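Local coordinates for histidine acid phosphatase (Bifidobacterium longum subsp. infantis, PDB 6RXD), which probably removes phosphate groups from inositol polyphosphates, including phytate, and from 2,3-bisphosphoglycerate, as a member of the MINPP branch of the histidine acid phosphatases, at residues G7-S11 against A339-R343; Y55-L59 against D307-L311; G87-A91 against H326-F330; D243-I248 against Q332-Y338. All blocks are in the same frame, centred on the assembly; numbering follows the deposited sequence. Where two conformers were deposited one is given.

In the fold
All four contacts lie on the helical side of the histidine phosphatase fold and gather round helix 301-317, the connection that follows it and the start of helix 339-357. Contacts 2 and 3 are buried: the first is helix against helix, the second an aromatic-rich loop laid on helix 75-95, with a zinc ligand at one end. Contacts 1 and 4 are only partly buried. In contact 1 the N-terminal tail rests a tyrosine on helix 339-357 without a hydrogen bond; contact 4 adds a glutamine and a bridging water to its rings. Tyr309 of contact 2 links to the Tyr9 carbonyl of contact 1, while Asp56 joins Thr89 of contact 3.

Contact 1: G7-S11 against A339-R343; sequences GRYYS and ADDAR
Here the N-terminal tail of the chain docks on the first turn of helix 339-357, in the helical part of the histidine phosphatase fold. Residues 7-11 form no helix or strand. Arg8 is extended but with positive phi (144/136), Tyr9 follows in the left-handed helical region (51/55), and the Tyr9 side chain points toward the helix. The CA atoms of Tyr9 and Arg343 are 5.4 Å apart, those of Arg8 and Ala339 7.4 Å.

Tyr9, with chi1 m, spreads its ring over the helix surface. Arg343 CB sits 3.6 Å from the ring centroid, 6° off the normal, a CH-pi contact almost straight over the face. On the preceding turn, Ala339 meets the ring with carbonyl and methyl: Tyr9 CD2 is 3.3 Å from Ala339 O, which is also held by Arg343 N, and Tyr9 CE2 is 4.3 Å from Ala339 CB. Ala342 packs against the root of the side chain, Ala342 CB 3.9 Å from Tyr9 CB. No hydrogen bond joins the two segments; the tail is tied instead to helix 301-317, through Tyr9 O to Tyr309 OH and Arg8 O to Tyr312 OH. At the margin, Arg8 NE comes within 3.6 Å of Ala339 CB.

Contact 2: Y55-L59 against D307-L311; sequences YDALL and DLYNL
Two helices cross here within the helical part of the phosphatase: the first turn of helix 55-69 packs on the middle of helix 301-317. The segment axes approach to 9.4 Å, with 132° between their N-to-C directions and a signed crossing angle of -132°, so the helices cross obliquely, nearer antiparallel than parallel. The closest backbone point is Tyr55 to Asp307, whose CA atoms are 5.3 Å apart. No hydrogen bond crosses between the segments.

Asp307 (chi1 m) points at the other helix and is wedged between Tyr55 (chi1 m) and the leucines. Its OD1 lies 3.2 Å from Tyr55 CD1, and its OD2 is 3.9 Å from Leu58 CD1. Leu308 points its CA-CB bond away, yet Leu59 CD1 reaches its backbone, 3.6 Å from Leu308 N, and Leu59 CD1 is 4.1 Å from Leu308 CD1. Asn310, about a turn on from Asp307, lies against one face of the Tyr55 ring: its CB is 3.8 Å from the centroid and 23° off the normal, a CH-pi contact, while Asn310 ND2 is hydrogen-bonded back to Met306 O of its own helix. Leu311 (chi1 m, chi2 t) meets both Tyr55 and Leu59. CD2 faces Tyr55 and CD1 faces Leu59, with Leu311 CD2 3.7 Å from Tyr55 CB and Leu311 CD1 3.7 Å from Leu59 CD1.

Contact 3: G87-A91 against H326-F330; sequences GITAA and HTFAF. With ZN (zinc ion), chain D.
Gly87, on a turn of helix 75-95, is where the loop comes closest: its CA is 4.4 Å from that of His326. The absence of a side chain permits this: a CB would stand 2.1 Å from Thr327 O, whereas Gly87 CA lies 3.6 Å from that O and Gly87 O 3.6 Å from His326 CB. Ile88 (chi1 t, chi2 t) then meets two rings. Its CB sits over the face of Phe328, 4.2 Å from the centroid and 16° off the normal, and its CG2 is 3.9 Å from Phe330 CE2. In this helical part of the histidine phosphatase fold, loop residues 326-329 run largely extended along helix 75-95 and begin at a zinc site: His326 (chi1 p) binds the ion through NE2 at 2.1 Å, water 1 lies 2.4 Å from the ion, and Glu94 is a second protein ligand. Ala90 CB touches His326 CB at 3.9 Å. Ala91 places its CA over the imidazole face, 4.2 Å from the centroid, and its CB 3.9 Å from Phe328 CE2.

Contact 4: D243-I248 against Q332-Y338; sequences DLLSQI and QYFQGAY
Leu244 and Ile248 form the apolar centre, each laid on an aromatic ring. Leu244 (chi1 t, chi2 p) drives CD1 onto the face of Phe334, 3.9 Å from the centroid and 27° off the normal, with the same CD1 3.3 Å from Tyr333 O. Ile248 CD1 sits over Tyr333, 4.0 Å from that centroid. Leu308 of helix 301-317 also touches Ile248.

The arrangement sets the C-terminal part of helix 235-245, and the turn after it, against the connection that leads into helix 339-357. Just before that helix the connection makes a type II' beta turn, Gln335 to Tyr338, with Gly336 at 57/-129 and Tyr338 N bonded to Gln335 O at 3.0 Å. The nearest CA atoms across the contact are those of Leu244 and Tyr338, 6.5 Å apart.

Gln247 (chi1 m, chi2 t) spans the gap. Its CG rests over the Tyr338 ring, 3.7 Å from the centroid, while NE2 donates to Tyr333 O at 2.8 Å and to Leu244 O at 3.1 Å. Its OE1 takes a hydrogen bond from water 2 (2.8 Å), which also donates to Gln332 O (2.7 Å) and accepts from Gln335 N (3.1 Å). At the polar edge, Asp243 OD2 is 3.2 Å from Tyr338 CD1; Asp243 and Asp341 belong to a zinc site seen for this protein, with no ion bound to this chain in the model.

Contact 1: G7-S11 against A339-R343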
loop_
_atom_site.group_PDB
_atom_site.type_symbol
_atom_site.label_atom_id
_atom_site.label_comp_id
_atom_site.label_asym_id
_atom_site.label_seq_id
_atom_site.Cartn_x
_atom_site.Cartn_y
_atom_site.Cartn_z
ATOM N N GLY A 7 -13.681 2.301 -13.164
ATOM C CA GLY A 7 -13.230 2.132 -11.793
ATOM C C GLY A 7 -14.269 1.437 -10.937
ATOM O O GLY A 7 -15.428 1.425 -11.347
ATOM N N ARG A 8 -13.830 0.827 -9.817
ATOM C CA ARG A 8 -14.664 0.368 -8.671
ATOM C C ARG A 8 -14.273 -0.924 -7.958
ATOM O O ARG A 8 -14.020 -1.961 -8.586
ATOM C CB ARG A 8 -16.120 0.200 -9.020
ATOM C CG ARG A 8 -17.054 1.190 -8.408
ATOM C CD ARG A 8 -18.431 0.776 -8.842
ATOM N NE ARG A 8 -18.322 -0.176 -9.949
ATOM C CZ ARG A 8 -18.415 0.153 -11.237
ATOM N NH1 ARG A 8 -18.636 1.415 -11.586
ATOM N NH2 ARG A 8 -18.287 -0.777 -12.173
ATOM N N TYR A 9 -14.326 -0.864 -6.632
ATOM C CA TYR A 9 -14.023 -1.993 -5.769
ATOM C C TYR A 9 -12.699 -2.641 -6.106
ATOM O O TYR A 9 -12.611 -3.838 -6.340
ATOM C CB TYR A 9 -15.172 -3.003 -5.778
ATOM C CG TYR A 9 -16.500 -2.315 -5.582
ATOM C CD1 TYR A 9 -16.785 -1.647 -4.400
ATOM C CD2 TYR A 9 -17.461 -2.330 -6.581
ATOM C CE1 TYR A 9 -18.005 -1.000 -4.223
ATOM C CE2 TYR A 9 -18.681 -1.700 -6.407
ATOM C CZ TYR A 9 -18.945 -1.039 -5.227
ATOM O OH TYR A 9 -20.162 -0.411 -5.062
ATOM N N TYR A 10 -11.661 -1.814 -6.107
ATOM C CA TYR A 10 -10.308 -2.276 -6.353
ATOM C C TYR A 10 -9.580 -2.692 -5.084
ATOM O O TYR A 10 -8.453 -3.177 -5.161
ATOM C CB TYR A 10 -9.496 -1.162 -7.017
ATOM C CG TYR A 10 -9.913 -0.768 -8.414
ATOM C CD1 TYR A 10 -9.875 0.572 -8.804
ATOM C CD2 TYR A 10 -10.276 -1.719 -9.361
ATOM C CE1 TYR A 10 -10.217 0.959 -10.093
ATOM C CE2 TYR A 10 -10.631 -1.337 -10.662
ATOM C CZ TYR A 10 -10.587 -0.001 -11.012
ATOM O OH TYR A 10 -10.919 0.390 -12.294
ATOM N N SER A 11 -10.198 -2.493 -3.913
ATOM C CA SER A 11 -9.550 -2.844 -2.652
ATOM C C SER A 11 -8.195 -2.135 -2.574
ATOM O O SER A 11 -8.049 -1.039 -3.094
ATOM C CB SER A 11 -9.421 -4.374 -2.523
ATOM O OG SER A 11 -8.751 -4.777 -1.324
ATOM N N ALA A 339 -20.941 -5.459 -10.665
ATOM C CA ALA A 339 -20.107 -4.580 -9.843
ATOM C C ALA A 339 -20.316 -4.907 -8.370
ATOM O O ALA A 339 -19.395 -4.801 -7.557
ATOM C CB ALA A 339 -20.433 -3.123 -10.115
ATOM N N ASP A 340 -21.533 -5.311 -8.023
ATOM C CA ASP A 340 -21.817 -5.704 -6.650
ATOM C C ASP A 340 -21.093 -6.993 -6.281
ATOM O O ASP A 340 -20.820 -7.252 -5.104
ATOM C CB ASP A 340 -23.322 -5.836 -6.419
ATOM C CG ASP A 340 -23.992 -4.494 -6.202
ATOM O OD1 ASP A 340 -23.286 -3.526 -5.838
ATOM O OD2 ASP A 340 -25.221 -4.411 -6.390
ATOM N N ASP A 341 -20.774 -7.805 -7.281
ATOM C CA ASP A 341 -19.952 -8.974 -7.019
ATOM C C ASP A 341 -18.532 -8.526 -6.684
ATOM O O ASP A 341 -17.924 -9.049 -5.756
ATOM C CB ASP A 341 -19.946 -9.935 -8.215
ATOM C CG ASP A 341 -21.309 -10.552 -8.486
ATOM O OD1 ASP A 341 -22.117 -10.697 -7.544
ATOM O OD2 ASP A 341 -21.557 -10.916 -9.649
ATOM N N ALA A 342 -18.005 -7.563 -7.445
ATOM C CA ALA A 342 -16.685 -6.996 -7.141
ATOM C C ALA A 342 -16.625 -6.488 -5.703
ATOM O O ALA A 342 -15.612 -6.657 -5.018
ATOM C CB ALA A 342 -16.321 -5.860 -8.120
ATOM N N ARG A 343 -17.710 -5.869 -5.245
ATOM C CA ARG A 343 -17.771 -5.350 -3.885
ATOM C C ARG A 343 -17.654 -6.490 -2.866
ATOM O O ARG A 343 -16.991 -6.351 -1.846
ATOM C CB ARG A 343 -19.071 -4.559 -3.695
ATOM C CG ARG A 343 -19.308 -4.009 -2.299
ATOM C CD ARG A 343 -20.697 -3.367 -2.224
ATOM N NE ARG A 343 -20.992 -2.864 -0.889
ATOM C CZ ARG A 343 -21.534 -3.599 0.075
ATOM N NH1 ARG A 343 -21.767 -3.065 1.265
ATOM N NH2 ARG A 343 -21.842 -4.870 -0.156
#

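Contact 2: Y55-L59 against D307-L311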
loop_
_atom_site.group_PDB
_atom_site.type_symbol
_atom_site.label_atom_id
_atom_site.label_comp_id
_atom_site.label_asym_id
_atom_site.label_seq_id
_atom_site.Cartn_x
_atom_site.Cartn_y
_atom_site.Cartn_z
ATOM N N TYR A 55 -2.405 -16.253 -11.421
ATOM C CA TYR A 55 -3.830 -15.998 -11.637
ATOM C C TYR A 55 -4.144 -16.048 -13.127
ATOM O O TYR A 55 -5.161 -16.614 -13.554
ATOM C CB TYR A 55 -4.223 -14.625 -11.090
ATOM C CG TYR A 55 -4.141 -14.505 -9.577
ATOM C CD1 TYR A 55 -4.614 -15.517 -8.751
ATOM C CD2 TYR A 55 -3.569 -13.383 -8.985
ATOM C CE1 TYR A 55 -4.539 -15.404 -7.368
ATOM C CE2 TYR A 55 -3.483 -13.261 -7.604
ATOM C CZ TYR A 55 -3.969 -14.275 -6.803
ATOM O OH TYR A 55 -3.893 -14.150 -5.430
ATOM N N ASP A 56 -3.272 -15.433 -13.918
ATOM C CA ASP A 56 -3.419 -15.470 -15.366
ATOM C C ASP A 56 -3.136 -16.857 -15.939
ATOM O O ASP A 56 -3.798 -17.293 -16.887
ATOM C CB ASP A 56 -2.546 -14.391 -16.048
ATOM C CG ASP A 56 -1.068 -14.446 -15.640
ATOM O OD1 ASP A 56 -0.229 -13.942 -16.417
ATOM O OD2 ASP A 56 -0.724 -14.946 -14.549
ATOM N N ALA A 57 -2.177 -17.562 -15.341
ATOM C CA ALA A 57 -1.863 -18.920 -15.772
ATOM C C ALA A 57 -3.052 -19.846 -15.541
ATOM O O ALA A 57 -3.492 -20.561 -16.450
ATOM C CB ALA A 57 -0.641 -19.442 -15.028
ATOM N N LEU A 58 -3.558 -19.845 -14.312
ATOM C CA LEU A 58 -4.602 -20.794 -13.941
ATOM C C LEU A 58 -5.876 -20.569 -14.739
ATOM O O LEU A 58 -6.546 -21.530 -15.142
ATOM C CB LEU A 58 -4.892 -20.720 -12.436
ATOM C CG LEU A 58 -3.833 -21.348 -11.526
ATOM C CD1 LEU A 58 -4.052 -20.936 -10.082
ATOM C CD2 LEU A 58 -3.883 -22.858 -11.661
ATOM N N LEU A 59 -6.226 -19.303 -14.969
ATOM C CA LEU A 59 -7.429 -19.024 -15.723
ATOM C C LEU A 59 -7.283 -19.403 -17.197
ATOM O O LEU A 59 -8.254 -19.803 -17.830
ATOM C CB LEU A 59 -7.879 -17.573 -15.543
ATOM C CG LEU A 59 -8.503 -17.258 -14.176
ATOM C CD1 LEU A 59 -8.739 -15.773 -14.078
ATOM C CD2 LEU A 59 -9.828 -18.012 -13.979
ATOM N N ASP A 307 -9.701 -15.406 -8.610
ATOM C CA ASP A 307 -8.588 -15.208 -9.540
ATOM C C ASP A 307 -8.946 -14.173 -10.606
ATOM O O ASP A 307 -8.118 -13.314 -10.939
ATOM C CB ASP A 307 -8.156 -16.528 -10.191
ATOM C CG ASP A 307 -7.494 -17.466 -9.209
ATOM O OD1 ASP A 307 -7.324 -17.072 -8.042
ATOM O OD2 ASP A 307 -7.142 -18.594 -9.608
ATOM N N LEU A 308 -10.176 -14.232 -11.107
ATOM C CA LEU A 308 -10.634 -13.279 -12.118
ATOM C C LEU A 308 -10.707 -11.876 -11.514
ATOM O O LEU A 308 -10.317 -10.894 -12.154
ATOM C CB LEU A 308 -12.004 -13.690 -12.695
ATOM C CG LEU A 308 -12.526 -12.855 -13.873
ATOM C CD1 LEU A 308 -11.486 -12.866 -14.982
ATOM C CD2 LEU A 308 -13.837 -13.440 -14.374
ATOM N N TYR A 309 -11.197 -11.786 -10.279
ATOM C CA TYR A 309 -11.216 -10.507 -9.578
ATOM C C TYR A 309 -9.801 -9.971 -9.391
ATOM O O TYR A 309 -9.559 -8.775 -9.553
ATOM C CB TYR A 309 -11.929 -10.633 -8.229
ATOM C CG TYR A 309 -11.854 -9.367 -7.402
ATOM C CD1 TYR A 309 -12.610 -8.250 -7.735
ATOM C CD2 TYR A 309 -11.029 -9.292 -6.293
ATOM C CE1 TYR A 309 -12.529 -7.082 -6.970
ATOM C CE2 TYR A 309 -10.952 -8.144 -5.539
ATOM C CZ TYR A 309 -11.699 -7.048 -5.882
ATOM O OH TYR A 309 -11.598 -5.909 -5.116
ATOM N N ASN A 310 -8.849 -10.843 -9.058
ATOM C CA ASN A 310 -7.466 -10.383 -8.918
ATOM C C ASN A 310 -6.899 -9.828 -10.226
ATOM O O ASN A 310 -6.080 -8.902 -10.213
ATOM C CB ASN A 310 -6.559 -11.486 -8.353
ATOM C CG ASN A 310 -6.528 -11.474 -6.827
ATOM O OD1 ASN A 310 -5.824 -10.665 -6.219
ATOM N ND2 ASN A 310 -7.304 -12.346 -6.210
ATOM N N LEU A 311 -7.327 -10.381 -11.353
ATOM C CA LEU A 311 -6.861 -9.844 -12.635
ATOM C C LEU A 311 -7.506 -8.495 -12.911
ATOM O O LEU A 311 -6.853 -7.586 -13.418
ATOM C CB LEU A 311 -7.127 -10.829 -13.784
ATOM C CG LEU A 311 -6.352 -12.151 -13.718
ATOM C CD1 LEU A 311 -6.623 -12.942 -14.995
ATOM C CD2 LEU A 311 -4.854 -11.918 -13.546
#

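Contact 3: G87-A91 against H326-F330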
loop_
_atom_site.group_PDB
_atom_site.type_symbol
_atom_site.label_atom_id
_atom_site.label_comp_id
_atom_site.label_asym_id
_atom_site.label_seq_id
_atom_site.Cartn_x
_atom_site.Cartn_y
_atom_site.Cartn_z
ATOM N N GLY A 87 -3.523 -10.978 -23.161
ATOM C CA GLY A 87 -3.108 -9.589 -23.088
ATOM C C GLY A 87 -2.443 -9.212 -21.773
ATOM O O GLY A 87 -1.396 -8.569 -21.777
ATOM N N ILE A 88 -3.038 -9.593 -20.642
ATOM C CA ILE A 88 -2.431 -9.231 -19.361
ATOM C C ILE A 88 -1.143 -10.025 -19.122
ATOM O O ILE A 88 -0.178 -9.526 -18.528
ATOM C CB ILE A 88 -3.424 -9.331 -18.167
ATOM C CG1 ILE A 88 -2.859 -8.579 -16.953
ATOM C CG2 ILE A 88 -3.727 -10.782 -17.812
ATOM C CD1 ILE A 88 -3.913 -8.137 -15.952
ATOM N N THR A 89 -1.108 -11.251 -19.621
ATOM C CA THR A 89 0.109 -12.045 -19.518
ATOM C C THR A 89 1.223 -11.404 -20.340
ATOM O O THR A 89 2.346 -11.236 -19.862
ATOM C CB THR A 89 -0.159 -13.482 -19.960
ATOM O OG1 THR A 89 -1.049 -14.082 -19.016
ATOM C CG2 THR A 89 1.143 -14.308 -20.029
ATOM N N ALA A 90 0.903 -11.007 -21.570
ATOM C CA ALA A 90 1.897 -10.372 -22.424
ATOM C C ALA A 90 2.417 -9.067 -21.832
ATOM O O ALA A 90 3.593 -8.749 -21.966
ATOM C CB ALA A 90 1.333 -10.143 -23.826
ATOM N N ALA A 91 1.545 -8.306 -21.185
ATOM C CA ALA A 91 1.957 -7.060 -20.552
ATOM C C ALA A 91 2.949 -7.337 -19.419
ATOM O O ALA A 91 3.945 -6.619 -19.244
ATOM C CB ALA A 91 0.749 -6.310 -20.035
ATOM N N HIS A 326 -1.225 -5.486 -26.695
ATOM C CA HIS A 326 -1.554 -6.269 -25.508
ATOM C C HIS A 326 -2.592 -5.550 -24.649
ATOM O O HIS A 326 -2.329 -5.153 -23.514
ATOM C CB HIS A 326 -0.295 -6.724 -24.723
ATOM C CG HIS A 326 0.658 -5.617 -24.368
ATOM N ND1 HIS A 326 0.394 -4.717 -23.363
ATOM C CD2 HIS A 326 1.885 -5.288 -24.848
ATOM C CE1 HIS A 326 1.399 -3.865 -23.245
ATOM N NE2 HIS A 326 2.316 -4.184 -24.137
ATOM N N THR A 327 -3.782 -5.382 -25.217
ATOM C CA THR A 327 -4.894 -4.813 -24.472
ATOM C C THR A 327 -5.653 -5.890 -23.698
ATOM O O THR A 327 -5.575 -7.081 -24.007
ATOM C CB THR A 327 -5.869 -4.044 -25.375
ATOM O OG1 THR A 327 -6.479 -4.952 -26.301
ATOM C CG2 THR A 327 -5.135 -2.954 -26.144
ATOM N N PHE A 328 -6.369 -5.457 -22.671
ATOM C CA PHE A 328 -7.211 -6.356 -21.896
ATOM C C PHE A 328 -8.366 -5.528 -21.342
ATOM O O PHE A 328 -8.233 -4.319 -21.149
ATOM C CB PHE A 328 -6.417 -7.073 -20.783
ATOM C CG PHE A 328 -5.337 -6.221 -20.149
ATOM C CD1 PHE A 328 -5.590 -5.495 -18.989
ATOM C CD2 PHE A 328 -4.065 -6.149 -20.719
ATOM C CE1 PHE A 328 -4.596 -4.696 -18.418
ATOM C CE2 PHE A 328 -3.065 -5.367 -20.152
ATOM C CZ PHE A 328 -3.326 -4.636 -19.002
ATOM N N ALA A 329 -9.503 -6.177 -21.103
ATOM C CA ALA A 329 -10.704 -5.466 -20.692
ATOM C C ALA A 329 -11.477 -6.262 -19.647
ATOM O O ALA A 329 -12.624 -6.669 -19.869
ATOM C CB ALA A 329 -11.584 -5.173 -21.910
ATOM N N PHE A 330 -10.840 -6.494 -18.504
ATOM C CA PHE A 330 -11.469 -7.268 -17.436
ATOM C C PHE A 330 -12.620 -6.519 -16.781
ATOM O O PHE A 330 -13.512 -7.138 -16.177
ATOM C CB PHE A 330 -10.431 -7.700 -16.400
ATOM C CG PHE A 330 -9.477 -8.744 -16.907
ATOM C CD1 PHE A 330 -9.866 -10.075 -16.983
ATOM C CD2 PHE A 330 -8.195 -8.403 -17.319
ATOM C CE1 PHE A 330 -9.003 -11.050 -17.461
ATOM C CE2 PHE A 330 -7.320 -9.379 -17.796
ATOM C CZ PHE A 330 -7.726 -10.699 -17.876
HETATM ZN ZN ZN D . 4.267 -4.075 -24.900
HETATM O O HOH W 1 4.471 -5.587 -26.782
#

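Contact 4: D243-I248 against Q332-Y338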
loop_
_atom_site.group_PDB
_atom_site.type_symbol
_atom_site.label_atom_id
_atom_site.label_comp_id
_atom_site.label_asym_id
_atom_site.label_seq_id
_atom_site.Cartn_x
_atom_site.Cartn_y
_atom_site.Cartn_z
ATOM N N ASP A 243 -22.192 -16.221 -9.893
ATOM C CA ASP A 243 -22.756 -15.146 -10.706
ATOM C C ASP A 243 -21.728 -14.618 -11.708
ATOM O O ASP A 243 -21.992 -14.492 -12.915
ATOM C CB ASP A 243 -23.218 -14.021 -9.777
ATOM C CG ASP A 243 -24.138 -13.031 -10.459
ATOM O OD1 ASP A 243 -25.302 -13.386 -10.722
ATOM O OD2 ASP A 243 -23.702 -11.889 -10.702
ATOM N N LEU A 244 -20.547 -14.312 -11.193
ATOM C CA LEU A 244 -19.492 -13.740 -12.007
ATOM C C LEU A 244 -19.119 -14.676 -13.140
ATOM O O LEU A 244 -19.035 -14.272 -14.298
ATOM C CB LEU A 244 -18.259 -13.484 -11.146
ATOM C CG LEU A 244 -17.121 -12.797 -11.882
ATOM C CD1 LEU A 244 -17.500 -11.330 -12.131
ATOM C CD2 LEU A 244 -15.817 -12.919 -11.107
ATOM N N LEU A 245 -18.894 -15.937 -12.800
ATOM C CA LEU A 245 -18.388 -16.895 -13.780
ATOM C C LEU A 245 -19.436 -17.274 -14.813
ATOM O O LEU A 245 -19.094 -17.686 -15.920
ATOM C CB LEU A 245 -17.864 -18.160 -13.088
ATOM C CG LEU A 245 -16.666 -17.948 -12.161
ATOM C CD1 LEU A 245 -16.392 -19.213 -11.366
ATOM C CD2 LEU A 245 -15.430 -17.556 -12.954
ATOM N N SER A 246 -20.713 -17.124 -14.475
ATOM C CA SER A 246 -21.774 -17.545 -15.391
ATOM C C SER A 246 -21.904 -16.627 -16.607
ATOM O O SER A 246 -22.600 -16.962 -17.556
ATOM C CB SER A 246 -23.118 -17.678 -14.670
ATOM O OG SER A 246 -23.571 -16.418 -14.225
ATOM N N GLN A 247 -21.216 -15.481 -16.578
ATOM C CA GLN A 247 -21.139 -14.583 -17.732
ATOM C C GLN A 247 -20.308 -15.200 -18.828
ATOM O O GLN A 247 -20.406 -14.816 -19.995
ATOM C CB GLN A 247 -20.406 -13.298 -17.357
ATOM C CG GLN A 247 -21.056 -12.449 -16.324
ATOM C CD GLN A 247 -20.241 -11.208 -16.065
ATOM O OE1 GLN A 247 -20.431 -10.180 -16.719
ATOM N NE2 GLN A 247 -19.306 -11.302 -15.131
ATOM N N ILE A 248 -19.439 -16.124 -18.436
ATOM C CA ILE A 248 -18.427 -16.654 -19.335
ATOM C C ILE A 248 -18.651 -18.135 -19.607
ATOM O O ILE A 248 -18.575 -18.589 -20.751
ATOM C CB ILE A 248 -17.027 -16.459 -18.711
ATOM C CG1 ILE A 248 -16.736 -14.967 -18.535
ATOM C CG2 ILE A 248 -15.949 -17.124 -19.560
ATOM C CD1 ILE A 248 -15.815 -14.664 -17.339
ATOM N N GLN A 332 -15.088 -5.358 -18.151
ATOM C CA GLN A 332 -16.346 -5.740 -18.781
ATOM C C GLN A 332 -17.095 -6.829 -18.019
ATOM O O GLN A 332 -18.299 -6.998 -18.221
ATOM C CB GLN A 332 -16.113 -6.244 -20.196
ATOM C CG GLN A 332 -15.560 -7.651 -20.206
ATOM C CD GLN A 332 -15.272 -8.137 -21.590
ATOM O OE1 GLN A 332 -16.158 -8.658 -22.266
ATOM N NE2 GLN A 332 -14.028 -7.971 -22.030
ATOM N N TYR A 333 -16.398 -7.561 -17.149
ATOM C CA TYR A 333 -17.036 -8.625 -16.379
ATOM C C TYR A 333 -17.572 -8.112 -15.057
ATOM O O TYR A 333 -18.174 -8.867 -14.292
ATOM C CB TYR A 333 -16.050 -9.767 -16.087
ATOM C CG TYR A 333 -15.417 -10.362 -17.328
ATOM C CD1 TYR A 333 -16.202 -10.949 -18.317
ATOM C CD2 TYR A 333 -14.036 -10.364 -17.491
ATOM C CE1 TYR A 333 -15.626 -11.498 -19.452
ATOM C CE2 TYR A 333 -13.449 -10.921 -18.621
ATOM C CZ TYR A 333 -14.251 -11.475 -19.596
ATOM O OH TYR A 333 -13.686 -12.030 -20.729
ATOM N N PHE A 334 -17.361 -6.826 -14.790
ATOM C CA PHE A 334 -17.753 -6.268 -13.494
ATOM C C PHE A 334 -18.642 -5.031 -13.632
ATOM O O PHE A 334 -18.523 -4.082 -12.856
ATOM C CB PHE A 334 -16.506 -5.953 -12.667
ATOM C CG PHE A 334 -15.732 -7.182 -12.258
ATOM C CD1 PHE A 334 -16.044 -7.848 -11.082
ATOM C CD2 PHE A 334 -14.710 -7.688 -13.061
ATOM C CE1 PHE A 334 -15.337 -8.982 -10.692
ATOM C CE2 PHE A 334 -14.006 -8.836 -12.685
ATOM C CZ PHE A 334 -14.322 -9.476 -11.493
ATOM N N GLN A 335 -19.538 -5.072 -14.613
ATOM C CA GLN A 335 -20.436 -3.956 -14.932
ATOM C C GLN A 335 -21.831 -4.213 -14.375
ATOM O O GLN A 335 -22.228 -5.362 -14.198
ATOM C CB GLN A 335 -20.532 -3.775 -16.446
ATOM C CG GLN A 335 -19.214 -3.426 -17.124
ATOM C CD GLN A 335 -18.665 -2.097 -16.662
ATOM O OE1 GLN A 335 -19.301 -1.056 -16.841
ATOM N NE2 GLN A 335 -17.486 -2.121 -16.051
ATOM N N GLY A 336 -22.573 -3.144 -14.101
ATOM C CA GLY A 336 -23.939 -3.280 -13.625
ATOM C C GLY A 336 -24.041 -4.112 -12.368
ATOM O O GLY A 336 -23.322 -3.875 -11.395
ATOM N N ALA A 337 -24.921 -5.110 -12.389
ATOM C CA ALA A 337 -25.144 -5.952 -11.220
ATOM C C ALA A 337 -23.884 -6.711 -10.799
ATOM O O ALA A 337 -23.728 -7.083 -9.636
ATOM C CB ALA A 337 -26.301 -6.919 -11.476
ATOM N N TYR A 338 -22.977 -6.925 -11.748
ATOM C CA TYR A 338 -21.730 -7.629 -11.460
ATOM C C TYR A 338 -20.739 -6.774 -10.670
ATOM O O TYR A 338 -19.816 -7.299 -10.055
ATOM C CB TYR A 338 -21.090 -8.138 -12.760
ATOM C CG TYR A 338 -21.973 -9.093 -13.521
ATOM C CD1 TYR A 338 -22.144 -10.403 -13.085
ATOM C CD2 TYR A 338 -22.639 -8.690 -14.670
ATOM C CE1 TYR A 338 -22.953 -11.280 -13.774
ATOM C CE2 TYR A 338 -23.453 -9.573 -15.372
ATOM C CZ TYR A 338 -23.603 -10.865 -14.915
ATOM O OH TYR A 338 -24.407 -11.749 -15.606
HETATM O O HOH W 2 -20.340 -7.425 -16.510
#